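Local coordinates for protein separin (Saccharomyces cerevisiae, PDB 5U1T) that cleaves the cohesin subunit MCD1/SCC1 as a caspase-like cysteine protease, so that chromosomes segregate at the onset of anaphase, at residues A[369-372]-A[373-377]; A[678-681]-A[682-686]; A[1530-1534]-A[1535-1539]. All blocks are in the same frame, centred on the assembly; numbering follows the deposited sequence.

Interaction 1. Residues A[369-372]-A[373-377]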
ATOM      1  N   ALA A 369     -30.543 -55.281   1.071  1.00 90.06           N
ATOM      2  CA  ALA A 369     -30.775 -55.390   2.501  1.00 84.93           C
ATOM      3  C   ALA A 369     -29.805 -56.378   3.136  1.00 83.94           C
ATOM      4  O   ALA A 369     -29.293 -56.135   4.228  1.00 86.14           O
ATOM      5  CB  ALA A 369     -32.204 -55.808   2.771  1.00 89.37           C
ATOM      6  N   LEU A 370     -29.565 -57.494   2.452  1.00 89.41           N
ATOM      7  CA  LEU A 370     -28.619 -58.509   2.924  1.00 91.05           C
ATOM      8  C   LEU A 370     -27.241 -57.886   3.102  1.00 86.13           C
ATOM      9  O   LEU A 370     -26.523 -58.167   4.068  1.00 81.42           O
ATOM     10  CB  LEU A 370     -28.546 -59.683   1.946  1.00 89.67           C
ATOM     11  CG  LEU A 370     -29.437 -60.890   2.221  1.00 89.13           C
ATOM     12  CD1 LEU A 370     -29.472 -61.802   1.014  1.00 92.70           C
ATOM     13  CD2 LEU A 370     -28.937 -61.646   3.441  1.00 91.75           C
ATOM     14  N   LEU A 371     -26.888 -57.024   2.153  1.00 86.69           N
ATOM     15  CA  LEU A 371     -25.609 -56.346   2.162  1.00 82.62           C
ATOM     16  C   LEU A 371     -25.511 -55.429   3.373  1.00 78.58           C
ATOM     17  O   LEU A 371     -24.510 -55.449   4.081  1.00 73.67           O
ATOM     18  CB  LEU A 371     -25.418 -55.570   0.859  1.00 83.20           C
ATOM     19  CG  LEU A 371     -24.256 -54.582   0.787  1.00 75.50           C
ATOM     20  CD1 LEU A 371     -22.999 -55.213   1.290  1.00 72.96           C
ATOM     21  CD2 LEU A 371     -24.065 -54.129  -0.636  1.00 83.07           C
ATOM     22  N   SER A 372     -26.551 -54.637   3.618  1.00 79.06           N
ATOM     23  CA  SER A 372     -26.519 -53.683   4.716  1.00 78.72           C
ATOM     24  C   SER A 372     -26.375 -54.405   6.033  1.00 78.40           C
ATOM     25  O   SER A 372     -25.663 -53.957   6.928  1.00 78.70           O
ATOM     26  CB  SER A 372     -27.773 -52.821   4.751  1.00 77.77           C
ATOM     27  OG  SER A 372     -27.783 -52.044   5.942  1.00 85.42           O
ATOM     28  N   GLU A 373     -27.057 -55.529   6.141  1.00 82.77           N
ATOM     29  CA  GLU A 373     -27.016 -56.323   7.353  1.00 85.57           C
ATOM     30  C   GLU A 373     -25.624 -56.918   7.589  1.00 82.20           C
ATOM     31  O   GLU A 373     -25.101 -56.849   8.701  1.00 79.03           O
ATOM     32  CB  GLU A 373     -28.074 -57.426   7.289  1.00 87.33           C
ATOM     33  CG  GLU A 373     -28.030 -58.408   8.442  1.00 85.75           C
ATOM     34  CD  GLU A 373     -29.103 -59.478   8.322  1.00 93.59           C
ATOM     35  OE1 GLU A 373     -29.944 -59.365   7.403  1.00 95.70           O
ATOM     36  OE2 GLU A 373     -29.106 -60.435   9.137  1.00 97.99           O
ATOM     37  N   LEU A 374     -25.027 -57.497   6.549  1.00 76.76           N
ATOM     38  CA  LEU A 374     -23.697 -58.071   6.679  1.00 74.05           C
ATOM     39  C   LEU A 374     -22.686 -56.979   7.076  1.00 82.02           C
ATOM     40  O   LEU A 374     -21.833 -57.197   7.939  1.00 78.39           O
ATOM     41  CB  LEU A 374     -23.281 -58.765   5.380  1.00 76.90           C
ATOM     42  CG  LEU A 374     -21.880 -59.387   5.345  1.00 77.10           C
ATOM     43  CD1 LEU A 374     -21.666 -60.362   6.488  1.00 74.98           C
ATOM     44  CD2 LEU A 374     -21.647 -60.075   4.017  1.00 82.22           C
ATOM     45  N   LEU A 375     -22.800 -55.799   6.464  1.00 79.18           N
ATOM     46  CA  LEU A 375     -21.936 -54.677   6.795  1.00 70.26           C
ATOM     47  C   LEU A 375     -22.167 -54.206   8.219  1.00 75.01           C
ATOM     48  O   LEU A 375     -21.246 -53.745   8.889  1.00 74.72           O
ATOM     49  CB  LEU A 375     -22.159 -53.533   5.818  1.00 70.06           C
ATOM     50  CG  LEU A 375     -21.507 -53.822   4.472  1.00 72.68           C
ATOM     51  CD1 LEU A 375     -21.731 -52.689   3.481  1.00 70.22           C
ATOM     52  CD2 LEU A 375     -20.033 -54.074   4.696  1.00 71.60           C
ATOM     53  N   GLY A 376     -23.400 -54.332   8.687  1.00 75.92           N
ATOM     54  CA  GLY A 376     -23.730 -53.966  10.050  1.00 74.12           C
ATOM     55  C   GLY A 376     -23.129 -54.886  11.097  1.00 76.05           C
ATOM     56  O   GLY A 376     -22.618 -54.428  12.114  1.00 75.36           O
ATOM     57  N   VAL A 377     -23.192 -56.191  10.856  1.00 78.32           N
ATOM     58  CA  VAL A 377     -22.709 -57.145  11.846  1.00 80.61           C
ATOM     59  C   VAL A 377     -21.192 -57.121  11.866  1.00 82.31           C
ATOM     60  O   VAL A 377     -20.575 -57.340  12.909  1.00 79.99           O
ATOM     61  CB  VAL A 377     -23.239 -58.577  11.575  1.00 80.94           C
ATOM     62  CG1 VAL A 377     -23.126 -58.921  10.114  1.00 83.01           C
ATOM     63  CG2 VAL A 377     -22.517 -59.611  12.436  1.00 78.22           C
TER
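L371 and L375, one helical turn apart, make the closely packed side of this stretch of helix 365-384. Their side chains run side by side in the same direction, and the L371 CD1 to L375 CD1 separation of 3.6 Å puts methyl against methyl. L375 also lays its branch point against the backbone it follows: its CG is 3.4 Å from L371 O. The first torsion accounts for this, since CG stands beside the backbone N of L375 (chi1 -75°), on the side that faces the preceding turn. In L371 CG is anti to the backbone N instead, and CD1 is carried forward to meet its neighbour.

Beneath the side chains the backbone is regular. E373 N reaches A369 O at 3.0 Å, L374 N reaches L370 O at the same 3.0 Å, and the L375 N to L371 O bond is the straightest of the set at 166°. G376 N to S372 O, at 2.9 Å, is the most bent, with an N-H...O angle of 138°.

The more open side carries A369, which is exposed, and S372, which is partly so. E373 is intermediate: its CB lies 3.5 Å from A369 O, and its extended chain reaches V327 and N289. L374, by contrast, is buried with L371 against I355, while L375 meets I394, V397 and L398. This is an amphipathic helix packed against helices 319-336, 342-357 and 388-404, with a leucine pair spaced i to i+4, in the all-helical domain of separase.

Interaction 2. Residues A[678-681]-A[682-686]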
ATOM      1  N   ALA A 678       9.744 -21.983   0.158  1.00 83.44           N
ATOM      2  CA  ALA A 678       8.793 -21.140   0.877  1.00 77.16           C
ATOM      3  C   ALA A 678       7.484 -21.042   0.095  1.00 85.79           C
ATOM      4  O   ALA A 678       7.504 -20.861  -1.123  1.00 86.51           O
ATOM      5  CB  ALA A 678       9.373 -19.764   1.118  1.00 79.98           C
ATOM      6  N   LYS A 679       6.351 -21.180   0.776  1.00 83.93           N
ATOM      7  CA  LYS A 679       5.077 -21.011   0.092  1.00 82.23           C
ATOM      8  C   LYS A 679       4.949 -19.558  -0.318  1.00 77.57           C
ATOM      9  O   LYS A 679       5.630 -18.693   0.240  1.00 75.18           O
ATOM     10  CB  LYS A 679       3.893 -21.426   0.969  1.00 89.79           C
ATOM     11  CG  LYS A 679       2.635 -21.759   0.164  1.00 91.20           C
ATOM     12  CD  LYS A 679       1.388 -21.795   1.049  1.00103.43           C
ATOM     13  CE  LYS A 679       1.033 -20.389   1.555  1.00 95.45           C
ATOM     14  NZ  LYS A 679       0.887 -19.438   0.416  1.00 85.93           N
ATOM     15  N   ILE A 680       4.067 -19.298  -1.279  1.00 77.28           N
ATOM     16  CA  ILE A 680       3.999 -17.997  -1.942  1.00 78.37           C
ATOM     17  C   ILE A 680       3.675 -16.884  -0.959  1.00 77.84           C
ATOM     18  O   ILE A 680       4.086 -15.740  -1.159  1.00 78.02           O
ATOM     19  CB  ILE A 680       2.953 -17.982  -3.087  1.00 78.56           C
ATOM     20  CG1 ILE A 680       3.032 -19.274  -3.897  1.00 88.06           C
ATOM     21  CG2 ILE A 680       3.190 -16.801  -4.015  1.00 71.16           C
ATOM     22  CD1 ILE A 680       4.423 -19.583  -4.410  1.00 90.46           C
ATOM     23  N   GLU A 681       2.957 -17.215   0.110  1.00 77.39           N
ATOM     24  CA  GLU A 681       2.606 -16.200   1.094  1.00 78.23           C
ATOM     25  C   GLU A 681       3.820 -15.768   1.920  1.00 79.66           C
ATOM     26  O   GLU A 681       4.009 -14.581   2.181  1.00 77.90           O
ATOM     27  CB  GLU A 681       1.490 -16.685   2.017  1.00 80.22           C
ATOM     28  CG  GLU A 681       0.400 -15.639   2.165  1.00 85.42           C
ATOM     29  CD  GLU A 681      -0.453 -15.792   3.427  1.00101.80           C
ATOM     30  OE1 GLU A 681      -0.655 -16.947   3.918  1.00107.46           O
ATOM     31  OE2 GLU A 681      -0.935 -14.734   3.918  1.00100.83           O
ATOM     32  N   GLN A 682       4.649 -16.723   2.324  1.00 73.85           N
ATOM     33  CA  GLN A 682       5.820 -16.383   3.102  1.00 71.69           C
ATOM     34  C   GLN A 682       6.868 -15.679   2.245  1.00 70.67           C
ATOM     35  O   GLN A 682       7.596 -14.821   2.727  1.00 68.82           O
ATOM     36  CB  GLN A 682       6.403 -17.631   3.752  1.00 77.62           C
ATOM     37  CG  GLN A 682       5.828 -17.894   5.132  1.00 85.06           C
ATOM     38  CD  GLN A 682       4.320 -18.191   5.109  1.00 94.33           C
ATOM     39  OE1 GLN A 682       3.846 -19.069   4.360  1.00 91.15           O
ATOM     40  NE2 GLN A 682       3.558 -17.459   5.937  1.00 93.46           N
ATOM     41  N   ALA A 683       6.932 -16.042   0.969  1.00 75.56           N
ATOM     42  CA  ALA A 683       7.894 -15.449   0.048  1.00 68.66           C
ATOM     43  C   ALA A 683       7.512 -14.011  -0.260  1.00 70.39           C
ATOM     44  O   ALA A 683       8.370 -13.138  -0.381  1.00 67.54           O
ATOM     45  CB  ALA A 683       7.977 -16.259  -1.225  1.00 67.62           C
ATOM     46  N   LEU A 684       6.211 -13.772  -0.393  1.00 70.25           N
ATOM     47  CA  LEU A 684       5.717 -12.424  -0.576  1.00 62.09           C
ATOM     48  C   LEU A 684       6.089 -11.604   0.645  1.00 67.13           C
ATOM     49  O   LEU A 684       6.514 -10.449   0.538  1.00 69.23           O
ATOM     50  CB  LEU A 684       4.206 -12.419  -0.800  1.00 59.10           C
ATOM     51  CG  LEU A 684       3.706 -12.620  -2.236  1.00 62.54           C
ATOM     52  CD1 LEU A 684       2.209 -12.930  -2.245  1.00 66.76           C
ATOM     53  CD2 LEU A 684       3.999 -11.407  -3.110  1.00 57.44           C
ATOM     54  N   LEU A 685       5.955 -12.218   1.810  1.00 66.54           N
ATOM     55  CA  LEU A 685       6.239 -11.527   3.052  1.00 66.22           C
ATOM     56  C   LEU A 685       7.714 -11.175   3.183  1.00 63.36           C
ATOM     57  O   LEU A 685       8.066 -10.054   3.516  1.00 67.79           O
ATOM     58  CB  LEU A 685       5.801 -12.374   4.227  1.00 68.57           C
ATOM     59  CG  LEU A 685       5.563 -11.573   5.494  1.00 68.73           C
ATOM     60  CD1 LEU A 685       4.336 -10.724   5.272  1.00 55.91           C
ATOM     61  CD2 LEU A 685       5.399 -12.525   6.682  1.00 73.81           C
ATOM     62  N   HIS A 686       8.570 -12.145   2.918  1.00 63.84           N
ATOM     63  CA  HIS A 686      10.001 -11.929   2.953  1.00 66.84           C
ATOM     64  C   HIS A 686      10.411 -10.819   1.955  1.00 70.70           C
ATOM     65  O   HIS A 686      11.137  -9.878   2.308  1.00 66.36           O
ATOM     66  CB  HIS A 686      10.708 -13.261   2.662  1.00 68.02           C
ATOM     67  CG  HIS A 686      12.205 -13.176   2.635  1.00 81.50           C
ATOM     68  ND1 HIS A 686      12.926 -12.351   3.471  1.00 82.63           N
ATOM     69  CD2 HIS A 686      13.120 -13.830   1.874  1.00 83.75           C
ATOM     70  CE1 HIS A 686      14.218 -12.491   3.220  1.00 85.44           C
ATOM     71  NE2 HIS A 686      14.363 -13.386   2.260  1.00 83.12           N
TER
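The flat amide of Q682 turns one face to the peptide of E681: Q682 CD lies 4.0 Å from E681 C, the carbonyl carbon, which stands almost straight over the group. The oxygen end of the amide points toward K679 instead, with Q682 OE1 at 4.1 Å from K679 CB. This is contact with the aliphatic part of the lysine, and the two side chains cross obliquely. The bend at chi2 of Q682 (64°) folds the amide back over the first turn, where an extended chain would have carried it off the helix. E681 supplies a second flat group, but its carboxylate is engaged beyond the stretch, where OE2 forms a salt bridge with K734. The imidazole of H686 likewise leaves this turn and packs on M673 and L675.

The other flank is apolar. I680 CG2 and L684 CD1 come within 4.4 Å, a looser approach than that of L684 CG to I680 O, at 3.3 Å. L684 has CG beside its own backbone N, which sets the branch close to that carbonyl. A678, just before the helix, brings CB to 4.4 Å from A683 CB.

Three backbone bonds define the turn: A683 N to K679 O (3.0 Å), L684 N to I680 O (3.0 Å) and L685 N to E681 O (3.1 Å). L684 reaches K734 and L738 of helix 729-752, whereas L685 rests on P643 and Y644 of helix 642-655. Such a set of contacts marks the N-terminal start of an alpha-helix, with K679 at the N-cap position and the first turn of helix 680-689 packed on helices 729-752 and 642-655.

Interaction 3. Residues A[1530-1534]-A[1535-1539]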
ATOM      1  N   TRP A1530       0.794  40.292 -22.027  1.00 59.68           N
ATOM      2  CA  TRP A1530      -0.478  40.336 -21.308  1.00 62.52           C
ATOM      3  C   TRP A1530      -1.630  40.563 -22.284  1.00 61.79           C
ATOM      4  O   TRP A1530      -1.420  40.523 -23.493  1.00 63.61           O
ATOM      5  CB  TRP A1530      -0.454  41.424 -20.240  1.00 58.87           C
ATOM      6  CG  TRP A1530       0.132  42.711 -20.733  1.00 64.88           C
ATOM      7  CD1 TRP A1530      -0.470  43.630 -21.538  1.00 60.62           C
ATOM      8  CD2 TRP A1530       1.439  43.228 -20.442  1.00 65.82           C
ATOM      9  NE1 TRP A1530       0.381  44.689 -21.770  1.00 64.05           N
ATOM     10  CE2 TRP A1530       1.560  44.462 -21.112  1.00 65.75           C
ATOM     11  CE3 TRP A1530       2.515  42.767 -19.679  1.00 65.97           C
ATOM     12  CZ2 TRP A1530       2.708  45.237 -21.042  1.00 64.03           C
ATOM     13  CZ3 TRP A1530       3.657  43.532 -19.617  1.00 66.31           C
ATOM     14  CH2 TRP A1530       3.746  44.757 -20.291  1.00 64.09           C
ATOM     15  N   ASP A1531      -2.838  40.801 -21.777  1.00 55.36           N
ATOM     16  CA  ASP A1531      -3.973  40.994 -22.671  1.00 63.40           C
ATOM     17  C   ASP A1531      -3.910  42.371 -23.302  1.00 68.31           C
ATOM     18  O   ASP A1531      -3.530  43.349 -22.654  1.00 72.44           O
ATOM     19  CB  ASP A1531      -5.321  40.824 -21.958  1.00 67.32           C
ATOM     20  CG  ASP A1531      -5.457  39.491 -21.230  1.00 66.70           C
ATOM     21  OD1 ASP A1531      -4.758  38.517 -21.589  1.00 63.82           O
ATOM     22  OD2 ASP A1531      -6.276  39.431 -20.286  1.00 61.30           O
ATOM     23  N   VAL A1532      -4.289  42.435 -24.573  1.00 65.00           N
ATOM     24  CA  VAL A1532      -4.306  43.680 -25.325  1.00 69.28           C
ATOM     25  C   VAL A1532      -5.692  43.926 -25.924  1.00 68.10           C
ATOM     26  O   VAL A1532      -6.440  42.984 -26.133  1.00 70.66           O
ATOM     27  CB  VAL A1532      -3.265  43.648 -26.430  1.00 69.97           C
ATOM     28  CG1 VAL A1532      -1.885  43.658 -25.829  1.00 65.33           C
ATOM     29  CG2 VAL A1532      -3.456  42.405 -27.282  1.00 68.06           C
ATOM     30  N   THR A1533      -6.045  45.179 -26.179  1.00 65.89           N
ATOM     31  CA  THR A1533      -7.377  45.503 -26.686  1.00 69.76           C
ATOM     32  C   THR A1533      -7.339  45.752 -28.201  1.00 74.47           C
ATOM     33  O   THR A1533      -6.325  46.209 -28.737  1.00 71.02           O
ATOM     34  CB  THR A1533      -7.972  46.722 -25.956  1.00 72.84           C
ATOM     35  OG1 THR A1533      -7.160  47.888 -26.199  1.00 74.79           O
ATOM     36  CG2 THR A1533      -8.062  46.453 -24.459  1.00 65.07           C
ATOM     37  N   ASP A1534      -8.446  45.474 -28.888  1.00 76.39           N
ATOM     38  CA  ASP A1534      -8.369  45.134 -30.315  1.00 78.65           C
ATOM     39  C   ASP A1534      -7.992  46.274 -31.264  1.00 74.22           C
ATOM     40  O   ASP A1534      -7.146  46.070 -32.136  1.00 71.72           O
ATOM     41  CB  ASP A1534      -9.686  44.452 -30.772  1.00 79.08           C
ATOM     42  CG  ASP A1534     -10.793  45.431 -31.146  1.00 79.26           C
ATOM     43  OD1 ASP A1534     -11.428  46.019 -30.247  1.00 77.92           O
ATOM     44  OD2 ASP A1534     -11.076  45.575 -32.357  1.00 77.70           O
ATOM     45  N   LYS A1535      -8.568  47.464 -31.113  1.00 74.82           N
ATOM     46  CA  LYS A1535      -8.229  48.550 -32.051  1.00 81.24           C
ATOM     47  C   LYS A1535      -6.741  48.895 -32.035  1.00 78.79           C
ATOM     48  O   LYS A1535      -6.122  49.033 -33.091  1.00 77.52           O
ATOM     49  CB  LYS A1535      -9.039  49.821 -31.762  1.00 82.11           C
ATOM     50  CG  LYS A1535     -10.514  49.684 -32.038  1.00 82.96           C
ATOM     51  CD  LYS A1535     -11.267  50.954 -31.726  1.00 87.92           C
ATOM     52  CE  LYS A1535     -12.532  50.990 -32.558  1.00 89.15           C
ATOM     53  NZ  LYS A1535     -12.168  50.930 -34.005  1.00 91.28           N
ATOM     54  N   ASP A1536      -6.173  49.026 -30.840  1.00 76.47           N
ATOM     55  CA  ASP A1536      -4.772  49.417 -30.684  1.00 74.93           C
ATOM     56  C   ASP A1536      -3.794  48.357 -31.177  1.00 70.41           C
ATOM     57  O   ASP A1536      -2.794  48.671 -31.826  1.00 65.71           O
ATOM     58  CB  ASP A1536      -4.486  49.734 -29.222  1.00 75.54           C
ATOM     59  CG  ASP A1536      -4.241  51.186 -28.988  1.00 77.09           C
ATOM     60  OD1 ASP A1536      -4.457  51.993 -29.925  1.00 76.55           O
ATOM     61  OD2 ASP A1536      -3.825  51.520 -27.860  1.00 81.02           O
ATOM     62  N   ILE A1537      -4.079  47.099 -30.855  1.00 69.91           N
ATOM     63  CA  ILE A1537      -3.154  46.024 -31.179  1.00 73.98           C
ATOM     64  C   ILE A1537      -3.163  45.791 -32.684  1.00 72.92           C
ATOM     65  O   ILE A1537      -2.122  45.495 -33.282  1.00 71.30           O
ATOM     66  CB  ILE A1537      -3.496  44.712 -30.415  1.00 74.46           C
ATOM     67  CG1 ILE A1537      -2.401  43.659 -30.624  1.00 71.87           C
ATOM     68  CG2 ILE A1537      -4.866  44.167 -30.819  1.00 68.62           C
ATOM     69  CD1 ILE A1537      -1.040  44.091 -30.159  1.00 69.32           C
ATOM     70  N   ASP A1538      -4.336  45.956 -33.294  1.00 77.23           N
ATOM     71  CA  ASP A1538      -4.481  45.801 -34.731  1.00 78.95           C
ATOM     72  C   ASP A1538      -3.826  46.948 -35.480  1.00 75.36           C
ATOM     73  O   ASP A1538      -3.331  46.743 -36.585  1.00 72.16           O
ATOM     74  CB  ASP A1538      -5.950  45.688 -35.111  1.00 78.39           C
ATOM     75  CG  ASP A1538      -6.546  44.366 -34.699  1.00 85.03           C
ATOM     76  OD1 ASP A1538      -5.768  43.445 -34.349  1.00 76.95           O
ATOM     77  OD2 ASP A1538      -7.793  44.247 -34.728  1.00 89.50           O
ATOM     78  N   LYS A1539      -3.827  48.147 -34.884  1.00 78.09           N
ATOM     79  CA  LYS A1539      -3.000  49.250 -35.378  1.00 73.20           C
ATOM     80  C   LYS A1539      -1.551  48.755 -35.441  1.00 72.29           C
ATOM     81  O   LYS A1539      -0.899  48.862 -36.477  1.00 76.49           O
ATOM     82  CB  LYS A1539      -3.099  50.499 -34.484  1.00 72.84           C
ATOM     83  CG  LYS A1539      -4.265  51.452 -34.757  1.00 77.45           C
ATOM     84  CD  LYS A1539      -3.950  52.861 -34.210  1.00 81.10           C
ATOM     85  CE  LYS A1539      -4.945  53.940 -34.677  1.00 88.43           C
ATOM     86  NZ  LYS A1539      -6.325  53.738 -34.121  1.00 81.15           N
TER
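The N-terminal turn of helix 1534-1548, entered from strand 1524-1528 in the protease domain, is where V1532 meets I1537. Their side chains cross at about a right angle, with V1532 CG2 3.7 Å from I1537 CG1. T1533 holds the N-cap position through its backbone alone: I1537 N bonds to T1533 O at 3.2 Å, while T1533 OG1 bonds an acidic side chain on the chain of another protein. D1538 N donates to D1534 O at 3.0 Å, with an N-H...O angle of 156°.

D1534 has CG between its backbone N and carbonyl carbon (chi1 84°), folded close to K1535 N, and its OD2 forms a salt bridge with R1424. The OD2 atoms of D1534 and D1538 are 4.3 Å apart, the latter bonded to T1425 OG1. With an alanine in place of D1534, R1424 would probably be left without this carboxylate mate.

V1532 comes within about 4 Å of the side chain of C1497, the active-site residue by similarity. The turn thus lies between that site and helix 1423-1436, while T1533 rests on helices 1180-1198 and 1209-1237.

How the interactions relate
From the N terminus the three contacts follow in series, none nested in or crossing another. Interactions 1 and 2 close helical turns; interaction 3 joins the loop after strand 1524-1528 to the first turn of helix 1534-1548. Interaction 1 ties helix 365-384 to its neighbours in the N-terminal helical region. Interaction 2, its centre about 51 Å from that of interaction 1 and about 17 Å from the chain's centre, sets the start of helix 680-689 on helices 642-655 and 729-752. Interaction 3 binds the strand-to-helix loop of the protease domain to helix 1423-1436. Its centre is about 109 Å from that of interaction 1, on the opposite side of the chain's centre.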